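Local coordinates for HRDC domain-containing protein (Bifidobacterium adolescentis ATCC 15703, PDB 3CYM) that is uncharacterised but probably acts as a nucleic-acid-binding 3'-5' exonuclease related to ribonuclease D, at residues W58-K63 against D109-E114; H99-D104 against D201-E206; Q103-F108 against M113-L118; D93-L98 against E178-M183. All coordinates share one frame; numbering follows the deposited sequence.

Interaction 1 of 4, residues W58-K63 against D109-E114; sequences WLVQFK and DELGME
Val60 and Phe62 lie just past a classic beta bulge, where Trp58 and Leu59 both face Glu46, and reach from their strand to the C-terminal end of helix 101-111. Val60 comes first: its CG2 meets Leu111 CD1 at 4.2 Å, a light apolar touch. Gln61 points to the other face of the sheet, where its NE2 binds Ala169 O and the carboxylate of Glu46, a residue of the sodium site. Phe62 turns back toward the helix, and its CZ comes to 3.7 Å from Met113 SD. The sulfur stands 5.0 Å from the centroid of the Phe62 ring and 76° off its normal, so this Met-aromatic contact is made at the ring edge. Met113 bends at its last torsion (chi3 -91°), which carries CE away from Phe62. Between Leu111 and Met113 the helix ends in a Schellman motif: Gly112 takes positive phi, where a CB would press on the carbonyl of Leu111, and its N bonds Asp109 O at 3.0 Å. A central mixed sheet with a helix laid on one of its faces, as here, is typical of the RNase H-like fold of DEDD-type 3'-5' exonucleases.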
# COMPACT_ATOMS: atom_id res chain seq x y z
N TRP A 58 7.49 -11.33 3.73
CA TRP A 58 7.91 -12.45 4.56
C TRP A 58 7.19 -13.74 4.17
O TRP A 58 7.44 -14.81 4.73
CB TRP A 58 7.69 -12.09 6.03
CG TRP A 58 8.78 -11.19 6.51
CD1 TRP A 58 8.79 -9.82 6.48
CD2 TRP A 58 10.05 -11.59 7.04
NE1 TRP A 58 9.98 -9.34 6.98
CE2 TRP A 58 10.77 -10.40 7.34
CE3 TRP A 58 10.64 -12.82 7.32
CZ2 TRP A 58 12.04 -10.42 7.89
CZ3 TRP A 58 11.91 -12.84 7.87
CH2 TRP A 58 12.60 -11.65 8.14
N LEU A 59 6.29 -13.61 3.20
CA LEU A 59 5.62 -14.75 2.58
C LEU A 59 5.08 -14.35 1.22
O LEU A 59 4.74 -13.19 0.99
CB LEU A 59 4.49 -15.30 3.47
CG LEU A 59 3.84 -16.64 3.06
CD1 LEU A 59 4.81 -17.81 3.02
CD2 LEU A 59 2.69 -16.96 3.97
N VAL A 60 5.02 -15.32 0.32
CA VAL A 60 4.56 -15.11 -1.04
C VAL A 60 3.68 -16.33 -1.39
O VAL A 60 4.07 -17.47 -1.15
CB VAL A 60 5.79 -14.90 -1.96
CG1 VAL A 60 5.62 -15.55 -3.26
CG2 VAL A 60 6.09 -13.40 -2.14
N GLN A 61 2.47 -16.07 -1.88
CA GLN A 61 1.46 -17.11 -2.06
C GLN A 61 1.03 -17.21 -3.51
O GLN A 61 0.69 -16.20 -4.12
CB GLN A 61 0.22 -16.87 -1.19
CG GLN A 61 0.46 -16.65 0.28
CD GLN A 61 0.18 -15.24 0.72
OE1 GLN A 61 1.10 -14.44 0.88
NE2 GLN A 61 -1.09 -14.91 0.91
N PHE A 62 1.03 -18.44 -4.04
CA PHE A 62 0.61 -18.69 -5.41
C PHE A 62 -0.34 -19.86 -5.53
O PHE A 62 -0.33 -20.76 -4.70
CB PHE A 62 1.82 -18.93 -6.31
CG PHE A 62 2.71 -17.74 -6.43
CD1 PHE A 62 2.23 -16.56 -7.01
CD2 PHE A 62 4.00 -17.76 -5.93
CE1 PHE A 62 3.04 -15.43 -7.10
CE2 PHE A 62 4.82 -16.64 -6.04
CZ PHE A 62 4.33 -15.47 -6.61
N LYS A 63 -1.17 -19.82 -6.56
CA LYS A 63 -1.98 -20.96 -6.94
C LYS A 63 -2.11 -21.00 -8.45
O LYS A 63 -2.37 -19.97 -9.10
CB LYS A 63 -3.38 -20.92 -6.29
CG LYS A 63 -4.12 -22.23 -6.46
CD LYS A 63 -5.57 -22.17 -6.02
CE LYS A 63 -6.15 -23.57 -6.03
NZ LYS A 63 -7.58 -23.62 -5.65
N ASP A 109 8.34 -7.25 -7.85
CA ASP A 109 9.39 -6.64 -8.66
C ASP A 109 10.76 -6.69 -7.96
O ASP A 109 11.77 -7.02 -8.58
CB ASP A 109 9.04 -5.18 -8.98
CG ASP A 109 10.13 -4.47 -9.74
OD1 ASP A 109 10.77 -3.57 -9.16
OD2 ASP A 109 10.34 -4.82 -10.92
N GLU A 110 10.76 -6.40 -6.66
CA GLU A 110 11.99 -6.44 -5.88
C GLU A 110 12.60 -7.82 -5.68
O GLU A 110 13.81 -7.94 -5.48
CB GLU A 110 11.82 -5.71 -4.55
CG GLU A 110 11.90 -4.20 -4.71
CD GLU A 110 12.58 -3.50 -3.54
OE1 GLU A 110 13.18 -2.43 -3.76
OE2 GLU A 110 12.52 -4.03 -2.41
N LEU A 111 11.79 -8.87 -5.77
CA LEU A 111 12.32 -10.24 -5.75
C LEU A 111 12.82 -10.68 -7.13
O LEU A 111 13.53 -11.68 -7.25
CB LEU A 111 11.30 -11.22 -5.16
CG LEU A 111 11.12 -11.12 -3.63
CD1 LEU A 111 9.75 -11.61 -3.18
CD2 LEU A 111 12.22 -11.85 -2.88
N GLY A 112 12.45 -9.93 -8.17
CA GLY A 112 12.89 -10.21 -9.53
C GLY A 112 11.83 -10.91 -10.36
O GLY A 112 12.12 -11.41 -11.45
N MET A 113 10.60 -10.95 -9.86
CA MET A 113 9.48 -11.50 -10.61
C MET A 113 9.04 -10.52 -11.70
O MET A 113 9.20 -9.30 -11.56
CB MET A 113 8.32 -11.85 -9.68
CG MET A 113 8.49 -13.16 -8.93
SD MET A 113 7.27 -13.40 -7.62
CE MET A 113 8.10 -12.67 -6.25
N GLU A 114 8.51 -11.05 -12.79
CA GLU A 114 8.10 -10.22 -13.92
C GLU A 114 6.71 -10.60 -14.44
O GLU A 114 6.60 -11.25 -15.48
CB GLU A 114 9.14 -10.31 -15.04
CG GLU A 114 9.29 -9.03 -15.85
CD GLU A 114 8.40 -8.97 -17.09
OE1 GLU A 114 7.66 -7.97 -17.26
OE2 GLU A 114 8.44 -9.92 -17.91

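Interaction 2 of 4, residues H99-D104 against D201-E206; sequences HDSLQD and DYALKE
Ser101 and Leu102 meet Ala203 where the first turn of helix 101-111, the helix of a beta-alpha-beta unit in the exonuclease fold, comes against helix 193-207. The CA atoms of Leu102 and Ala203 are 6.5 Å apart, a close approach consistent with the small side chain of alanine. Ser101 holds OG between its backbone N and carbonyl carbon (chi1 67°), the crowded position, and from there OG lies 3.6 Å from Ala203 CB. That is only van der Waals contact; the polar partner of this hydroxyl is the carboxylate of Asp120, which also accepts the backbone N of Asp100 and so ties down the start of the helix. Leu102 leaves its backbone at a slant to the neighbouring helix, but the end of its branch swings in to it: CD1 sits 3.4 Å from Ala203 O and 3.9 Å from Ala203 CB. Its torsions are off the staggered values (chi2 21°), so the exact pose of this exposed side chain deserves caution. On helix 193-207, the Tyr202 ring has Glu206 CG 3.5 Å above one face, one turn on, and forms a cation-pi pair with Arg417 from the C-terminal part of the chain. At the start of helix 101-111, Gln103 curls back over Asp100: its NE2 donates to Asp100 OD2 at 2.7 Å in a bent bond, arriving 45° out of the carboxylate plane.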
# COMPACT_ATOMS: atom_id res chain seq x y z
N HIS A 99 -5.44 -8.93 -5.73
CA HIS A 99 -6.47 -8.05 -5.18
C HIS A 99 -5.74 -6.82 -4.65
O HIS A 99 -4.97 -6.94 -3.70
CB HIS A 99 -7.23 -8.75 -4.04
CG HIS A 99 -8.47 -8.01 -3.61
ND1 HIS A 99 -9.68 -8.15 -4.26
CD2 HIS A 99 -8.67 -7.12 -2.62
CE1 HIS A 99 -10.57 -7.38 -3.67
NE2 HIS A 99 -9.99 -6.74 -2.68
N ASP A 100 -5.98 -5.68 -5.29
CA ASP A 100 -5.26 -4.42 -5.04
C ASP A 100 -3.77 -4.61 -5.34
O ASP A 100 -2.93 -4.74 -4.43
CB ASP A 100 -5.51 -3.89 -3.60
CG ASP A 100 -4.88 -2.52 -3.34
OD1 ASP A 100 -4.49 -1.81 -4.30
OD2 ASP A 100 -4.79 -2.15 -2.15
N SER A 101 -3.47 -4.63 -6.63
CA SER A 101 -2.15 -4.99 -7.15
C SER A 101 -1.05 -3.99 -6.82
O SER A 101 0.12 -4.35 -6.83
CB SER A 101 -2.22 -5.21 -8.66
OG SER A 101 -2.50 -3.99 -9.34
N LEU A 102 -1.42 -2.75 -6.50
CA LEU A 102 -0.43 -1.73 -6.14
C LEU A 102 0.29 -2.06 -4.82
O LEU A 102 1.38 -1.55 -4.56
CB LEU A 102 -1.09 -0.35 -6.09
CG LEU A 102 -1.06 0.54 -7.35
CD1 LEU A 102 -0.84 -0.21 -8.68
CD2 LEU A 102 -2.31 1.43 -7.42
N GLN A 103 -0.33 -2.91 -4.00
CA GLN A 103 0.26 -3.37 -2.75
C GLN A 103 1.38 -4.40 -2.92
O GLN A 103 2.41 -4.29 -2.26
CB GLN A 103 -0.83 -3.91 -1.81
CG GLN A 103 -1.11 -3.05 -0.57
CD GLN A 103 -1.30 -1.57 -0.86
OE1 GLN A 103 -0.54 -0.73 -0.38
NE2 GLN A 103 -2.32 -1.24 -1.66
N ASP A 104 1.18 -5.39 -3.79
CA ASP A 104 2.13 -6.50 -3.91
C ASP A 104 3.10 -6.44 -5.09
O ASP A 104 4.11 -7.14 -5.09
CB ASP A 104 1.42 -7.85 -3.93
CG ASP A 104 0.54 -8.07 -2.73
OD1 ASP A 104 0.87 -7.61 -1.62
OD2 ASP A 104 -0.52 -8.71 -2.90
N ASP A 201 -3.47 -2.65 -17.21
CA ASP A 201 -2.29 -2.17 -17.91
C ASP A 201 -1.55 -1.08 -17.13
O ASP A 201 -0.33 -1.15 -16.96
CB ASP A 201 -2.68 -1.61 -19.28
CG ASP A 201 -3.06 -2.69 -20.28
OD1 ASP A 201 -2.80 -3.88 -20.02
OD2 ASP A 201 -3.59 -2.32 -21.35
N TYR A 202 -2.30 -0.08 -16.66
CA TYR A 202 -1.77 1.06 -15.91
C TYR A 202 -1.25 0.68 -14.52
O TYR A 202 -0.21 1.18 -14.08
CB TYR A 202 -2.86 2.13 -15.81
CG TYR A 202 -2.53 3.30 -14.89
CD1 TYR A 202 -1.67 4.31 -15.30
CD2 TYR A 202 -3.12 3.40 -13.63
CE1 TYR A 202 -1.39 5.39 -14.46
CE2 TYR A 202 -2.85 4.46 -12.78
CZ TYR A 202 -1.99 5.45 -13.21
OH TYR A 202 -1.72 6.51 -12.38
N ALA A 203 -1.99 -0.18 -13.82
CA ALA A 203 -1.60 -0.66 -12.48
C ALA A 203 -0.30 -1.46 -12.52
O ALA A 203 0.53 -1.35 -11.62
CB ALA A 203 -2.71 -1.50 -11.89
N LEU A 204 -0.13 -2.25 -13.58
CA LEU A 204 1.07 -3.06 -13.78
C LEU A 204 2.27 -2.17 -14.08
O LEU A 204 3.37 -2.43 -13.60
CB LEU A 204 0.85 -4.07 -14.90
CG LEU A 204 1.91 -5.14 -15.17
CD1 LEU A 204 2.11 -6.05 -13.96
CD2 LEU A 204 1.51 -5.96 -16.38
N LYS A 205 2.03 -1.13 -14.88
CA LYS A 205 3.03 -0.12 -15.21
C LYS A 205 3.48 0.63 -13.96
O LYS A 205 4.67 0.76 -13.69
CB LYS A 205 2.43 0.86 -16.23
CG LYS A 205 3.39 1.84 -16.86
CD LYS A 205 2.66 3.09 -17.40
CE LYS A 205 2.00 2.88 -18.77
NZ LYS A 205 0.60 2.35 -18.72
N GLU A 206 2.51 1.13 -13.19
CA GLU A 206 2.77 1.90 -11.96
C GLU A 206 3.34 1.08 -10.81
O GLU A 206 4.27 1.51 -10.13
CB GLU A 206 1.50 2.61 -11.46
CG GLU A 206 1.04 3.76 -12.32
CD GLU A 206 2.10 4.83 -12.49
OE1 GLU A 206 2.50 5.09 -13.65
OE2 GLU A 206 2.52 5.42 -11.48

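Interaction 3 of 4, residues Q103-F108 against M113-L118; sequences QDLPGF and MEPQRL
Within the beta-alpha-beta unit of strand 95-98, helix 101-111 and strand 117-120, Phe108 and Met113 hold the connection between helix and second strand. Met113 N donates to Phe108 O at 3.0 Å, the wider-spanning (six residues) of the two backbone bonds that close the Schellman turn, and the N-H...O angle of 146° leaves it moderately bent. The methionine side chain then doubles back beside the residue its N is hydrogen-bonded to, coming to the ring obliquely. Its CE lies 3.5 Å from Phe108 CD2, while SD stands 4.7 Å from the centroid of the Phe108 ring, making a second Met-aromatic contact. The Phe108 ring is swung beside its own backbone N (chi1 -70°), back along the helix, with Asp104 O 3.2 Å above one face, toward the rim. With an alanine at Met113, SD and CE are gone, which would probably leave a gap beside Phe108 CD2 and the edge of Phe62 and cost both rings their sulfur contact. A turn earlier, Leu105 spreads its two methyls: CD2 touches Pro115 CG at 4.0 Å, and CD1 faces Leu118 CD2 at 4.3 Å. Around this core, Trp96 of strand 95-98 meets the Phe108 ring edge-to-face, helix 84-91 packs Trp84 and Phe87 on Met113, and helix 193-207 brings Leu204 against Leu105 and Pro115.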
# COMPACT_ATOMS: atom_id res chain seq x y z
N GLN A 103 -0.33 -2.91 -4.00
CA GLN A 103 0.26 -3.37 -2.75
C GLN A 103 1.38 -4.40 -2.92
O GLN A 103 2.41 -4.29 -2.26
CB GLN A 103 -0.83 -3.91 -1.81
CG GLN A 103 -1.11 -3.05 -0.57
CD GLN A 103 -1.30 -1.57 -0.86
OE1 GLN A 103 -0.54 -0.73 -0.38
NE2 GLN A 103 -2.32 -1.24 -1.66
N ASP A 104 1.18 -5.39 -3.79
CA ASP A 104 2.13 -6.50 -3.91
C ASP A 104 3.10 -6.44 -5.09
O ASP A 104 4.11 -7.14 -5.09
CB ASP A 104 1.42 -7.85 -3.93
CG ASP A 104 0.54 -8.07 -2.73
OD1 ASP A 104 0.87 -7.61 -1.62
OD2 ASP A 104 -0.52 -8.71 -2.90
N LEU A 105 2.79 -5.63 -6.09
CA LEU A 105 3.67 -5.52 -7.25
C LEU A 105 5.07 -4.95 -6.97
O LEU A 105 6.04 -5.42 -7.57
CB LEU A 105 2.99 -4.79 -8.42
CG LEU A 105 1.90 -5.53 -9.22
CD1 LEU A 105 1.13 -4.54 -10.08
CD2 LEU A 105 2.42 -6.67 -10.07
N PRO A 106 5.21 -3.95 -6.06
CA PRO A 106 6.58 -3.50 -5.78
C PRO A 106 7.48 -4.57 -5.17
O PRO A 106 8.65 -4.68 -5.54
CB PRO A 106 6.37 -2.34 -4.80
CG PRO A 106 4.99 -1.87 -5.04
CD PRO A 106 4.23 -3.12 -5.32
N GLY A 107 6.91 -5.37 -4.26
CA GLY A 107 7.63 -6.45 -3.60
C GLY A 107 7.98 -7.59 -4.53
O GLY A 107 9.07 -8.14 -4.43
N PHE A 108 7.05 -7.95 -5.42
CA PHE A 108 7.29 -8.95 -6.47
C PHE A 108 8.40 -8.51 -7.42
O PHE A 108 9.28 -9.31 -7.75
CB PHE A 108 6.02 -9.23 -7.29
CG PHE A 108 4.94 -9.97 -6.54
CD1 PHE A 108 3.62 -9.84 -6.92
CD2 PHE A 108 5.24 -10.80 -5.46
CE1 PHE A 108 2.61 -10.52 -6.24
CE2 PHE A 108 4.24 -11.48 -4.79
CZ PHE A 108 2.93 -11.34 -5.18
N MET A 113 10.60 -10.95 -9.86
CA MET A 113 9.48 -11.50 -10.61
C MET A 113 9.04 -10.52 -11.70
O MET A 113 9.20 -9.30 -11.56
CB MET A 113 8.32 -11.85 -9.68
CG MET A 113 8.49 -13.16 -8.93
SD MET A 113 7.27 -13.40 -7.62
CE MET A 113 8.10 -12.67 -6.25
N GLU A 114 8.51 -11.05 -12.79
CA GLU A 114 8.10 -10.22 -13.92
C GLU A 114 6.71 -10.60 -14.44
O GLU A 114 6.60 -11.25 -15.48
CB GLU A 114 9.14 -10.31 -15.04
CG GLU A 114 9.29 -9.03 -15.85
CD GLU A 114 8.40 -8.97 -17.09
OE1 GLU A 114 7.66 -7.97 -17.26
OE2 GLU A 114 8.44 -9.92 -17.91
N PRO A 115 5.63 -10.18 -13.72
CA PRO A 115 4.26 -10.37 -14.22
C PRO A 115 4.03 -9.67 -15.56
O PRO A 115 4.35 -8.49 -15.71
CB PRO A 115 3.40 -9.73 -13.13
CG PRO A 115 4.26 -9.73 -11.91
CD PRO A 115 5.64 -9.52 -12.40
N GLN A 116 3.51 -10.41 -16.53
CA GLN A 116 3.37 -9.87 -17.89
C GLN A 116 1.96 -9.43 -18.22
O GLN A 116 1.74 -8.67 -19.16
CB GLN A 116 3.88 -10.86 -18.92
CG GLN A 116 5.40 -10.99 -18.93
CD GLN A 116 5.90 -11.72 -20.15
OE1 GLN A 116 6.46 -12.82 -20.04
NE2 GLN A 116 5.69 -11.14 -21.33
N ARG A 117 1.00 -9.96 -17.45
CA ARG A 117 -0.41 -9.62 -17.57
C ARG A 117 -1.02 -9.58 -16.17
O ARG A 117 -0.52 -10.23 -15.24
CB ARG A 117 -1.14 -10.64 -18.46
CG ARG A 117 -0.89 -10.45 -19.97
CD ARG A 117 -1.75 -11.35 -20.85
NE ARG A 117 -1.42 -12.77 -20.68
CZ ARG A 117 -2.09 -13.77 -21.25
NH1 ARG A 117 -1.72 -15.02 -21.03
NH2 ARG A 117 -3.13 -13.52 -22.04
N LEU A 118 -2.09 -8.81 -16.01
CA LEU A 118 -2.72 -8.62 -14.71
C LEU A 118 -4.23 -8.63 -14.80
O LEU A 118 -4.81 -8.08 -15.74
CB LEU A 118 -2.27 -7.29 -14.11
CG LEU A 118 -2.70 -6.89 -12.70
CD1 LEU A 118 -2.03 -7.78 -11.67
CD2 LEU A 118 -2.34 -5.44 -12.47

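Interaction 4 of 4, residues D93-L98 against E178-M183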
# COMPACT_ATOMS: atom_id res chain seq x y z
N ASP A 93 3.91 -15.80 -19.64
CA ASP A 93 3.12 -14.60 -19.86
C ASP A 93 1.70 -14.77 -19.31
O ASP A 93 0.77 -14.11 -19.77
CB ASP A 93 3.09 -14.23 -21.35
CG ASP A 93 2.27 -15.20 -22.19
OD1 ASP A 93 1.67 -14.75 -23.19
OD2 ASP A 93 2.20 -16.40 -21.85
N ALA A 94 1.56 -15.67 -18.34
CA ALA A 94 0.29 -15.95 -17.67
C ALA A 94 -0.23 -14.73 -16.90
O ALA A 94 0.55 -13.88 -16.46
CB ALA A 94 0.43 -17.15 -16.73
N VAL A 95 -1.54 -14.67 -16.76
CA VAL A 95 -2.21 -13.58 -16.08
C VAL A 95 -2.04 -13.74 -14.57
O VAL A 95 -2.36 -14.79 -14.01
CB VAL A 95 -3.71 -13.52 -16.47
CG1 VAL A 95 -4.46 -12.44 -15.67
CG2 VAL A 95 -3.88 -13.27 -17.96
N TRP A 96 -1.52 -12.73 -13.92
CA TRP A 96 -1.46 -12.72 -12.47
C TRP A 96 -2.76 -12.11 -11.94
O TRP A 96 -3.18 -11.05 -12.38
CB TRP A 96 -0.26 -11.91 -12.00
CG TRP A 96 1.08 -12.53 -12.29
CD1 TRP A 96 1.51 -13.05 -13.48
CD2 TRP A 96 2.19 -12.66 -11.39
NE1 TRP A 96 2.80 -13.50 -13.37
CE2 TRP A 96 3.24 -13.28 -12.09
CE3 TRP A 96 2.39 -12.31 -10.04
CZ2 TRP A 96 4.48 -13.56 -11.50
CZ3 TRP A 96 3.62 -12.59 -9.46
CH2 TRP A 96 4.65 -13.21 -10.19
N ILE A 97 -3.41 -12.82 -11.02
CA ILE A 97 -4.57 -12.29 -10.32
C ILE A 97 -4.15 -11.79 -8.95
O ILE A 97 -3.62 -12.56 -8.12
CB ILE A 97 -5.71 -13.31 -10.17
CG1 ILE A 97 -5.99 -14.04 -11.48
CG2 ILE A 97 -6.98 -12.63 -9.71
CD1 ILE A 97 -6.55 -15.40 -11.24
N LEU A 98 -4.36 -10.50 -8.72
CA LEU A 98 -4.02 -9.84 -7.48
C LEU A 98 -5.22 -9.02 -7.04
O LEU A 98 -5.96 -8.51 -7.88
CB LEU A 98 -2.80 -8.93 -7.67
CG LEU A 98 -1.37 -9.49 -7.58
CD1 LEU A 98 -0.96 -10.25 -8.82
CD2 LEU A 98 -0.38 -8.37 -7.33
N GLU A 178 -11.24 -18.35 -9.74
CA GLU A 178 -12.70 -18.41 -9.85
C GLU A 178 -13.31 -17.01 -9.78
O GLU A 178 -14.33 -16.75 -10.41
CB GLU A 178 -13.31 -19.31 -8.78
CG GLU A 178 -13.00 -20.79 -8.95
CD GLU A 178 -11.82 -21.26 -8.12
OE1 GLU A 178 -11.05 -20.41 -7.60
OE2 GLU A 178 -11.65 -22.49 -7.98
N LEU A 179 -12.69 -16.13 -8.99
CA LEU A 179 -13.10 -14.73 -8.94
C LEU A 179 -12.97 -14.06 -10.29
O LEU A 179 -13.95 -13.50 -10.79
CB LEU A 179 -12.27 -13.94 -7.92
CG LEU A 179 -12.83 -13.71 -6.52
CD1 LEU A 179 -11.96 -12.66 -5.83
CD2 LEU A 179 -14.31 -13.29 -6.54
N GLU A 180 -11.78 -14.15 -10.89
CA GLU A 180 -11.48 -13.59 -12.21
C GLU A 180 -12.52 -13.99 -13.26
O GLU A 180 -13.00 -13.15 -14.00
CB GLU A 180 -10.07 -13.98 -12.68
CG GLU A 180 -9.87 -13.74 -14.19
CD GLU A 180 -8.52 -14.13 -14.74
OE1 GLU A 180 -8.02 -13.41 -15.62
OE2 GLU A 180 -7.96 -15.16 -14.31
N THR A 181 -12.85 -15.29 -13.29
CA THR A 181 -13.80 -15.87 -14.24
C THR A 181 -15.19 -15.21 -14.16
O THR A 181 -15.67 -14.69 -15.17
CB THR A 181 -13.91 -17.41 -14.08
OG1 THR A 181 -12.60 -17.99 -14.17
CG2 THR A 181 -14.79 -18.03 -15.15
N LYS A 182 -15.79 -15.20 -12.97
CA LYS A 182 -17.07 -14.53 -12.70
C LYS A 182 -17.03 -13.03 -12.97
O LYS A 182 -17.97 -12.48 -13.53
CB LYS A 182 -17.51 -14.74 -11.24
CG LYS A 182 -18.02 -16.14 -10.91
CD LYS A 182 -19.46 -16.36 -11.35
CE LYS A 182 -19.96 -17.77 -11.01
NZ LYS A 182 -19.34 -18.81 -11.87
N MET A 183 -15.94 -12.38 -12.56
CA MET A 183 -15.82 -10.93 -12.69
C MET A 183 -15.57 -10.46 -14.13
O MET A 183 -15.98 -9.36 -14.49
CB MET A 183 -14.75 -10.37 -11.73
CG MET A 183 -15.03 -10.59 -10.23
SD MET A 183 -13.77 -9.84 -9.18
CE MET A 183 -14.35 -8.20 -9.30
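Ile97 and Glu180 bring strand 95-98 and helix 176-190 together, with their CA atoms 7.3 Å apart. Strand alternation turns Val95 and Ile97 toward the helix and Trp96 away from it. Glu180 reaches across with a nearly straight chain: CG is anti to the backbone N (chi1 164°) and the torsion beyond is extended (chi2 -178°), which drives the carboxylate between the two aliphatic side chains. Its OE2 lies 3.4 Å from Ile97 CD1 and 3.6 Å from Ile97 CG1, and its OE1 is 3.7 Å from Val95 CG1. In this RNase H-like fold the helix rests on one face of the mixed sheet, while Trp96 points to the other, where Phe108 meets it. Glu180 is buried, and partners beyond these aliphatic side chains take up its oxygens: OE1 a salt bridge to Arg184, OE2 a hydrogen bond to Ser40 OG. An alanine in place of Ile97 strips away CG1, CG2 and CD1 and would probably leave a gap beside OE2 and the chain of Glu180, its carboxylate then held chiefly by Arg184 and Ser40. The Ile97 and Glu180 side chains cross at about a right angle, and Ile97 CD1 reaches Glu180 CB at 4.1 Å.

How the interactions relate
Interactions 1, 2 and 3 all use helix 101-111. The centre of interaction 3 is about 7 Å from those of 1 and 2, which are about 14 Å apart. Met113 belongs to both 1 and 3, and Val60 CG2 packs on Phe108 CE2 at 3.8 Å. The centre of interaction 4 is about 17 Å from that of interaction 1 and about 14 Å from those of 2 and 3. Along the chain its strand 95-98 leads into helix 101-111, from which 2 and 3 both start; its segments alternate with those of 1 and 2 and enclose 3. Interactions 1, 3 and 4 reach one mixed sheet, clad by helices on both faces; interaction 2 brings in helix 193-207, which follows helix 176-190.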